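Local coordinates for succinoglycan biosynthesis protein (Bacillus cereus ATCC 14579, PDB 3B55) that binds calcium and is probably an erythromycin esterase-like enzyme, its substrate and exact role being unknown, at residues Q347-N352 against S437-H442; M171-V176 against I262-T267; D123-T128 against L149-R154. The protein carries 1 engineered substitution. All blocks are in the same frame, centred on the assembly; numbering follows the deposited sequence.

Contact 1 of 3, residues Q347-N352 against S437-H442; sequences QYNVKN and SPSQVH
The carboxamide of Asn349 reaches across to the C-terminal tail and grips it with one nitrogen. ND2 of Asn349 donates to the hydroxyl OG of Ser439 at 2.6 Å and to the carbonyl O of the same residue, Ser439, at 2.9 Å. Both acceptors lie in or close to the amide plane, OG within 1° of it, so each can take one of the two amide hydrogens, though neither bond is straight. The carbonyl is met from above its own plane. OD1 of Asn349 lies 3.8 Å from CB of Pro438, and the two side chains cross at about a right angle. CG1 of Val441 also comes within 3.5 Å of Asn349 ND2. Asn349 is placed by its first torsion, CG anti to the carbonyl carbon (chi1 -75°), and Ser439 presents OG from the crowded position between its N and carbonyl carbon (chi1 62°).

Nearer the start of both segments the backbones run side by side, with CA of Tyr348 4.2 Å from CA of Pro438. A proline nitrogen has no hydrogen to give, so Gln347 O gains no bond from it and lies 3.7 Å from Pro438 CD. Just before, Gln347 pairs through its backbone with Val436. The side chain of Tyr348 starts away from the tail, and its ring meets Phe405 edge-to-face. Phe357 and Pro359, on strand 357-362, the hairpin partner of strand 346-351, touch Asn349, while Glu145 and Phe91 touch Ser439.

Beyond the Gln347-Val436 backbone pairing, the irregular tail is held by the Asn349 side chain. The pair of hydrogen bonds fixes the rotation of a buried amide and satisfies two oxygens of Ser439, whose side chain is about 7 Å from that of the calcium ligand His85.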
# COMPACT_ATOMS: atom_id res chain seq x y z
N GLN A 347 17.14 -12.71 7.05
CA GLN A 347 16.51 -12.20 8.26
C GLN A 347 15.77 -10.90 7.98
O GLN A 347 16.09 -10.18 7.04
CB GLN A 347 17.57 -11.97 9.34
CG GLN A 347 18.41 -13.21 9.62
CD GLN A 347 19.42 -13.00 10.72
OE1 GLN A 347 19.08 -12.99 11.90
NE2 GLN A 347 20.68 -12.80 10.33
N TYR A 348 14.77 -10.61 8.81
CA TYR A 348 13.97 -9.42 8.63
C TYR A 348 13.47 -8.90 9.97
O TYR A 348 13.51 -9.61 10.97
CB TYR A 348 12.77 -9.73 7.74
CG TYR A 348 11.97 -10.93 8.21
CD1 TYR A 348 12.37 -12.23 7.88
CD2 TYR A 348 10.82 -10.78 9.00
CE1 TYR A 348 11.65 -13.35 8.33
CE2 TYR A 348 10.11 -11.89 9.45
CZ TYR A 348 10.53 -13.16 9.12
OH TYR A 348 9.85 -14.25 9.58
N ASN A 349 13.02 -7.65 9.98
CA ASN A 349 12.49 -7.05 11.19
C ASN A 349 11.04 -7.50 11.37
O ASN A 349 10.27 -7.59 10.41
CB ASN A 349 12.51 -5.52 11.12
CG ASN A 349 13.90 -4.95 11.30
OD1 ASN A 349 14.64 -5.34 12.20
ND2 ASN A 349 14.26 -3.99 10.45
N VAL A 350 10.69 -7.79 12.62
CA VAL A 350 9.34 -8.21 12.96
C VAL A 350 9.18 -7.98 14.46
O VAL A 350 10.17 -7.91 15.18
CB VAL A 350 9.13 -9.71 12.65
CG1 VAL A 350 10.04 -10.57 13.55
CG2 VAL A 350 7.68 -10.09 12.85
N LYS A 351 7.94 -7.82 14.92
CA LYS A 351 7.70 -7.63 16.34
C LYS A 351 7.83 -8.98 17.05
O LYS A 351 7.23 -9.96 16.62
CB LYS A 351 6.31 -7.04 16.58
CG LYS A 351 6.20 -5.57 16.19
CD LYS A 351 4.83 -5.00 16.55
CE LYS A 351 4.75 -3.51 16.25
NZ LYS A 351 3.35 -3.00 16.33
N ASN A 352 8.62 -9.02 18.12
CA ASN A 352 8.83 -10.27 18.85
C ASN A 352 7.71 -10.65 19.82
O ASN A 352 6.62 -10.06 19.81
CB ASN A 352 10.16 -10.24 19.62
CG ASN A 352 10.25 -9.08 20.58
OD1 ASN A 352 9.24 -8.44 20.92
ND2 ASN A 352 11.45 -8.81 21.06
N SER A 437 17.95 -8.98 4.24
CA SER A 437 18.51 -8.60 5.53
C SER A 437 17.53 -7.57 6.12
O SER A 437 16.69 -7.03 5.40
CB SER A 437 19.90 -7.99 5.36
OG SER A 437 19.85 -6.79 4.61
N PRO A 438 17.62 -7.29 7.43
CA PRO A 438 16.73 -6.34 8.10
C PRO A 438 16.71 -4.91 7.56
O PRO A 438 17.75 -4.35 7.19
CB PRO A 438 17.22 -6.38 9.56
CG PRO A 438 17.83 -7.76 9.68
CD PRO A 438 18.58 -7.87 8.38
N SER A 439 15.52 -4.31 7.51
CA SER A 439 15.38 -2.94 7.06
C SER A 439 16.19 -2.11 8.05
O SER A 439 16.36 -2.50 9.20
CB SER A 439 13.91 -2.51 7.11
OG SER A 439 13.42 -2.56 8.43
N GLN A 440 16.68 -0.96 7.61
CA GLN A 440 17.49 -0.12 8.48
C GLN A 440 16.63 0.85 9.28
O GLN A 440 16.55 2.04 8.97
CB GLN A 440 18.53 0.62 7.64
CG GLN A 440 19.23 -0.33 6.68
CD GLN A 440 20.34 0.33 5.88
OE1 GLN A 440 20.99 -0.31 5.05
NE2 GLN A 440 20.56 1.60 6.12
N VAL A 441 15.99 0.33 10.32
CA VAL A 441 15.11 1.12 11.18
C VAL A 441 15.86 2.14 12.02
O VAL A 441 16.87 1.83 12.65
CB VAL A 441 14.31 0.20 12.13
CG1 VAL A 441 13.44 -0.74 11.32
CG2 VAL A 441 15.26 -0.59 13.00
N HIS A 442 15.34 3.37 12.02
CA HIS A 442 15.94 4.46 12.79
C HIS A 442 16.17 4.12 14.25
O HIS A 442 15.44 3.31 14.83
CB HIS A 442 15.07 5.71 12.72
CG HIS A 442 15.26 6.51 11.48
ND1 HIS A 442 16.51 6.76 10.94
CD2 HIS A 442 14.38 7.19 10.71
CE1 HIS A 442 16.38 7.56 9.90
NE2 HIS A 442 15.10 7.84 9.74

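Contact 2 of 3, residues M171-V176 against I262-T267; sequences MDIQSV and IEQFTT
Where the chain leaves strand 167-172, OD1 of Asp172 accepts from the backbone N of Ile173 at 2.6 Å, met from above the carboxylate plane, and takes a second bond from His283. Ile173 then sends its side chain toward helix 250-268. With CG1 in the crowded position between N and the carbonyl carbon (chi1 53°) and the chain extended beyond it, CD1 of Ile173 lands 3.6 Å from the backbone O of Gln264. It also lies against the CB of Gln264, the two side chains crossing at about a right angle, and Ala286 of helix 278-298 touches both residues. The carbonyl of Ile173 goes to the aromatic ring instead. Ile173 O lies 3.3 Å from CD2 of Phe265, at the ring edge and in the ring plane, where the weakly positive C-H rim can meet a carbonyl oxygen.

The segment joins an outermost strand of the mixed eight-strand sheet to the helical region beside it, and the loop from 173 onward leads into helix 178-192. Gln174 starts away from helix 250-268; its side chain is about 7 Å from the bound calcium. Gln174 O nevertheless reaches the same ring edge, 3.7 Å from CE2 of Phe265. Ser175 adds its CA, 3.7 Å from that CE2 of Phe265, and directs OG elsewhere, to Asp117.

Val176 sets its two methyls against helix 250-268. Val176 CG2, anti to the carbonyl carbon, packs 3.4 Å from CB of Phe265, whose own CG is anti to its backbone N (chi1 176°), while Val176 CG1, anti to the backbone N, meets CG1 of Ile262 at 4.1 Å. Tyr181 of helix 178-192 touches both Val176 and Ile262, and Val176 O accepts from Thr210.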
# COMPACT_ATOMS: atom_id res chain seq x y z
N MSE A 171 -3.28 5.76 1.69
CA MSE A 171 -4.58 5.14 1.59
C MSE A 171 -5.10 4.56 2.91
O MSE A 171 -6.26 4.18 3.01
CB MSE A 171 -4.55 4.04 0.52
CG MSE A 171 -3.74 2.82 0.90
SE MSE A 171 -3.73 1.47 -0.49
CE MSE A 171 -2.14 0.50 0.05
N ASP A 172 -4.24 4.52 3.94
CA ASP A 172 -4.66 3.96 5.22
C ASP A 172 -5.40 4.96 6.12
O ASP A 172 -5.22 6.17 5.99
CB ASP A 172 -3.47 3.39 5.98
CG ASP A 172 -3.85 2.23 6.87
OD1 ASP A 172 -5.06 2.05 7.10
OD2 ASP A 172 -2.95 1.52 7.34
N ILE A 173 -6.21 4.43 7.03
CA ILE A 173 -7.01 5.25 7.95
C ILE A 173 -6.96 4.80 9.41
O ILE A 173 -8.01 4.66 10.04
CB ILE A 173 -8.48 5.24 7.52
CG1 ILE A 173 -8.96 3.79 7.40
CG2 ILE A 173 -8.67 5.99 6.22
CD1 ILE A 173 -10.45 3.64 7.19
N GLN A 174 -5.77 4.60 9.96
CA GLN A 174 -5.67 4.17 11.34
C GLN A 174 -5.90 5.38 12.25
O GLN A 174 -5.96 5.27 13.47
CB GLN A 174 -4.29 3.56 11.59
CG GLN A 174 -3.87 2.60 10.48
CD GLN A 174 -3.32 1.29 11.00
OE1 GLN A 174 -4.03 0.51 11.64
NE2 GLN A 174 -2.05 1.03 10.73
N SER A 175 -6.04 6.55 11.62
CA SER A 175 -6.26 7.80 12.34
C SER A 175 -6.61 8.93 11.37
O SER A 175 -6.42 8.83 10.16
CB SER A 175 -5.02 8.18 13.14
OG SER A 175 -3.95 8.53 12.28
N VAL A 176 -7.13 10.02 11.93
CA VAL A 176 -7.50 11.20 11.16
C VAL A 176 -7.02 12.39 11.98
O VAL A 176 -7.78 12.96 12.77
CB VAL A 176 -9.02 11.32 10.99
CG1 VAL A 176 -9.35 12.59 10.24
CG2 VAL A 176 -9.56 10.09 10.26
N ILE A 262 -12.76 10.98 6.93
CA ILE A 262 -13.39 11.02 8.25
C ILE A 262 -14.53 10.00 8.33
O ILE A 262 -14.71 9.35 9.36
CB ILE A 262 -13.96 12.43 8.55
CG1 ILE A 262 -12.87 13.48 8.31
CG2 ILE A 262 -14.45 12.49 9.99
CD1 ILE A 262 -13.37 14.91 8.39
N GLU A 263 -15.30 9.87 7.25
CA GLU A 263 -16.39 8.90 7.22
C GLU A 263 -15.82 7.48 7.23
O GLU A 263 -16.36 6.58 7.88
CB GLU A 263 -17.25 9.06 5.97
CG GLU A 263 -18.12 10.31 5.93
CD GLU A 263 -19.00 10.33 4.70
OE1 GLU A 263 -20.03 9.61 4.69
OE2 GLU A 263 -18.65 11.04 3.74
N GLN A 264 -14.73 7.29 6.48
CA GLN A 264 -14.10 5.98 6.41
C GLN A 264 -13.63 5.55 7.79
O GLN A 264 -13.82 4.40 8.20
CB GLN A 264 -12.91 6.00 5.45
CG GLN A 264 -13.29 6.10 3.97
CD GLN A 264 -12.07 6.24 3.08
OE1 GLN A 264 -10.95 6.31 3.57
NE2 GLN A 264 -12.29 6.30 1.78
N PHE A 265 -13.01 6.48 8.51
CA PHE A 265 -12.52 6.19 9.83
C PHE A 265 -13.65 5.91 10.82
O PHE A 265 -13.63 4.90 11.52
CB PHE A 265 -11.63 7.34 10.33
CG PHE A 265 -11.14 7.17 11.74
CD1 PHE A 265 -11.90 7.62 12.82
CD2 PHE A 265 -9.95 6.50 12.00
CE1 PHE A 265 -11.47 7.40 14.14
CE2 PHE A 265 -9.51 6.28 13.31
CZ PHE A 265 -10.28 6.74 14.38
N THR A 266 -14.64 6.80 10.88
CA THR A 266 -15.74 6.62 11.82
C THR A 266 -16.60 5.39 11.56
O THR A 266 -16.98 4.67 12.49
CB THR A 266 -16.66 7.87 11.85
OG1 THR A 266 -17.20 8.10 10.55
CG2 THR A 266 -15.88 9.10 12.30
N THR A 267 -16.92 5.14 10.29
CA THR A 267 -17.74 4.00 9.92
C THR A 267 -17.05 2.67 10.22
O THR A 267 -17.66 1.75 10.78
CB THR A 267 -18.12 4.05 8.43
OG1 THR A 267 -19.05 5.13 8.20
CG2 THR A 267 -18.76 2.75 7.99

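Contact 3 of 3, residues D123-T128 against L149-R154; sequences DRYVLT and LLDWIR
Helices 116-128 and 144-158 together form the connection of a beta-alpha-beta crossover between the adjacent parallel strands 109-112 and 167-172. Their short segments run in broadly the same sense, with axes 41° apart and 8.2 Å at closest approach, and meet near the C-terminal end of helix 116-128. On the inner side Val126 CB lies 3.7 Å from CG2 of Ile153, the two side chains side by side and pointing the same way, and CG1 of Val126 comes 3.5 Å from the backbone O of Leu150. Val168 of strand 167-172 touches Val126, and Leu110 of strand 109-112 touches Ile153, closing this part onto the sheet.

Tyr125 forms the outer part. With CG anti to its backbone N, the ring reaches the neighbouring helix, with Leu150 C in its plane at the edge and CE2 against the CB of Leu150. Arg154 comes across obliquely, bringing CD within 3.7 Å of CZ of Tyr125. The guanidinium plane stands 73° from the ring plane, so they do not stack. Instead, the phenol oxygen sits in the guanidinium plane, at its edge, and takes a weak hydrogen bond, 3.4 Å between Arg154 NE and Tyr125 OH. Arg154 is bent at chi3 (70°), which turns its head back to Asp151 one helical turn earlier: NH2 of Arg154 and OD1 of Asp151 make a salt bridge at 2.6 Å, on the syn lone pair.

A water donates to Val126 O and to Arg154 O, bridging the two backbones. The single NE hydrogen is shared between Tyr125 OH and Asp151 OD1, both bonds weak, while the Asp151 pair probably fixes the guanidinium and offsets its charge. The polar side at Arg154 rests mainly on one helix; the apolar contacts of Val126 and the bridging water join the two.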
# COMPACT_ATOMS: atom_id res chain seq x y z
N ASP A 123 3.85 14.38 1.30
CA ASP A 123 3.61 15.00 0.01
C ASP A 123 4.20 16.41 0.02
O ASP A 123 4.81 16.86 -0.95
CB ASP A 123 2.10 15.06 -0.26
CG ASP A 123 1.78 15.46 -1.69
OD1 ASP A 123 2.37 14.87 -2.62
OD2 ASP A 123 0.93 16.36 -1.88
N ARG A 124 4.00 17.11 1.14
CA ARG A 124 4.52 18.46 1.30
C ARG A 124 6.06 18.42 1.25
O ARG A 124 6.69 19.34 0.73
CB ARG A 124 4.04 19.04 2.63
CG ARG A 124 4.62 20.40 2.97
CD ARG A 124 3.90 21.01 4.17
NE ARG A 124 4.49 22.29 4.59
CZ ARG A 124 5.59 22.39 5.33
NH1 ARG A 124 6.23 21.30 5.72
NH2 ARG A 124 6.06 23.59 5.66
N TYR A 125 6.64 17.35 1.78
CA TYR A 125 8.09 17.20 1.77
C TYR A 125 8.66 16.97 0.37
O TYR A 125 9.69 17.54 0.02
CB TYR A 125 8.51 16.05 2.68
CG TYR A 125 9.97 15.68 2.55
CD1 TYR A 125 10.97 16.48 3.08
CD2 TYR A 125 10.34 14.54 1.83
CE1 TYR A 125 12.32 16.16 2.90
CE2 TYR A 125 11.68 14.22 1.64
CZ TYR A 125 12.66 15.03 2.18
OH TYR A 125 13.98 14.70 1.97
N VAL A 126 8.00 16.14 -0.44
CA VAL A 126 8.51 15.89 -1.79
C VAL A 126 8.17 17.02 -2.75
O VAL A 126 8.71 17.08 -3.85
CB VAL A 126 7.99 14.55 -2.38
CG1 VAL A 126 8.48 13.38 -1.53
CG2 VAL A 126 6.48 14.56 -2.47
N LEU A 127 7.28 17.90 -2.34
CA LEU A 127 6.88 19.03 -3.18
C LEU A 127 7.71 20.26 -2.87
O LEU A 127 8.11 20.99 -3.78
CB LEU A 127 5.40 19.38 -2.97
CG LEU A 127 4.34 18.88 -3.95
CD1 LEU A 127 4.73 19.29 -5.36
CD2 LEU A 127 4.17 17.38 -3.84
N THR A 128 7.94 20.51 -1.59
CA THR A 128 8.67 21.70 -1.15
C THR A 128 9.98 21.43 -0.43
O THR A 128 10.74 22.36 -0.17
CB THR A 128 7.80 22.55 -0.21
OG1 THR A 128 7.53 21.81 0.99
CG2 THR A 128 6.49 22.89 -0.88
N LEU A 149 13.75 6.83 -0.41
CA LEU A 149 12.74 6.81 -1.46
C LEU A 149 12.10 8.19 -1.55
O LEU A 149 11.93 8.74 -2.64
CB LEU A 149 11.65 5.78 -1.14
CG LEU A 149 10.35 5.91 -1.94
CD1 LEU A 149 10.60 5.60 -3.41
CD2 LEU A 149 9.30 4.97 -1.37
N LEU A 150 11.74 8.75 -0.40
CA LEU A 150 11.12 10.06 -0.34
C LEU A 150 12.09 11.14 -0.80
O LEU A 150 11.70 12.07 -1.50
CB LEU A 150 10.64 10.34 1.09
CG LEU A 150 9.49 9.44 1.54
CD1 LEU A 150 9.23 9.61 3.02
CD2 LEU A 150 8.24 9.79 0.73
N ASP A 151 13.36 11.00 -0.41
CA ASP A 151 14.36 11.97 -0.82
C ASP A 151 14.55 11.91 -2.33
O ASP A 151 14.72 12.94 -2.97
CB ASP A 151 15.69 11.71 -0.12
CG ASP A 151 16.75 12.72 -0.51
OD1 ASP A 151 16.40 13.92 -0.63
OD2 ASP A 151 17.92 12.34 -0.69
N TRP A 152 14.53 10.71 -2.91
CA TRP A 152 14.68 10.61 -4.36
C TRP A 152 13.48 11.29 -5.03
O TRP A 152 13.63 11.98 -6.04
CB TRP A 152 14.74 9.15 -4.81
CG TRP A 152 14.57 9.03 -6.29
CD1 TRP A 152 15.50 9.34 -7.24
CD2 TRP A 152 13.36 8.72 -7.00
NE1 TRP A 152 14.94 9.27 -8.49
CE2 TRP A 152 13.63 8.89 -8.37
CE3 TRP A 152 12.08 8.34 -6.60
CZ2 TRP A 152 12.65 8.67 -9.36
CZ3 TRP A 152 11.11 8.12 -7.58
CH2 TRP A 152 11.40 8.30 -8.94
N ILE A 153 12.28 11.11 -4.46
CA ILE A 153 11.10 11.73 -5.04
C ILE A 153 11.18 13.25 -4.93
O ILE A 153 10.76 13.97 -5.83
CB ILE A 153 9.81 11.27 -4.36
CG1 ILE A 153 9.66 9.75 -4.50
CG2 ILE A 153 8.62 11.97 -5.01
CD1 ILE A 153 8.38 9.21 -3.87
N ARG A 154 11.72 13.74 -3.81
CA ARG A 154 11.87 15.18 -3.60
C ARG A 154 12.81 15.73 -4.68
O ARG A 154 12.55 16.79 -5.26
CB ARG A 154 12.48 15.45 -2.22
CG ARG A 154 12.91 16.90 -2.00
CD ARG A 154 13.67 17.07 -0.70
NE ARG A 154 15.00 16.46 -0.75
CZ ARG A 154 16.00 16.90 -1.51
NH1 ARG A 154 15.82 17.96 -2.30
NH2 ARG A 154 17.17 16.30 -1.48
O HOH W 1 10.81 18.62 -4.71

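Along the chain contact 3 closes first, then contact 2, then contact 1, so the three follow one another in series. None touches another: their centres are 24 to 27 Å apart, with nearest atoms about 9 Å apart for contact 1 and either of the others, and about 11 Å for contacts 2 and 3. The mixed eight-strand sheet links contacts 2 and 3: helix 144-158 of contact 3 is followed by strand 167-172, whose end enters contact 2. Contact 1 joins a separate hairpin to the C-terminal tail. Ser439 of contact 1 lies near the ligand His85, and Gln174 of contact 2 near Glu113 and the calcium ion; contact 3 lies away from the site, between helices beside the sheet.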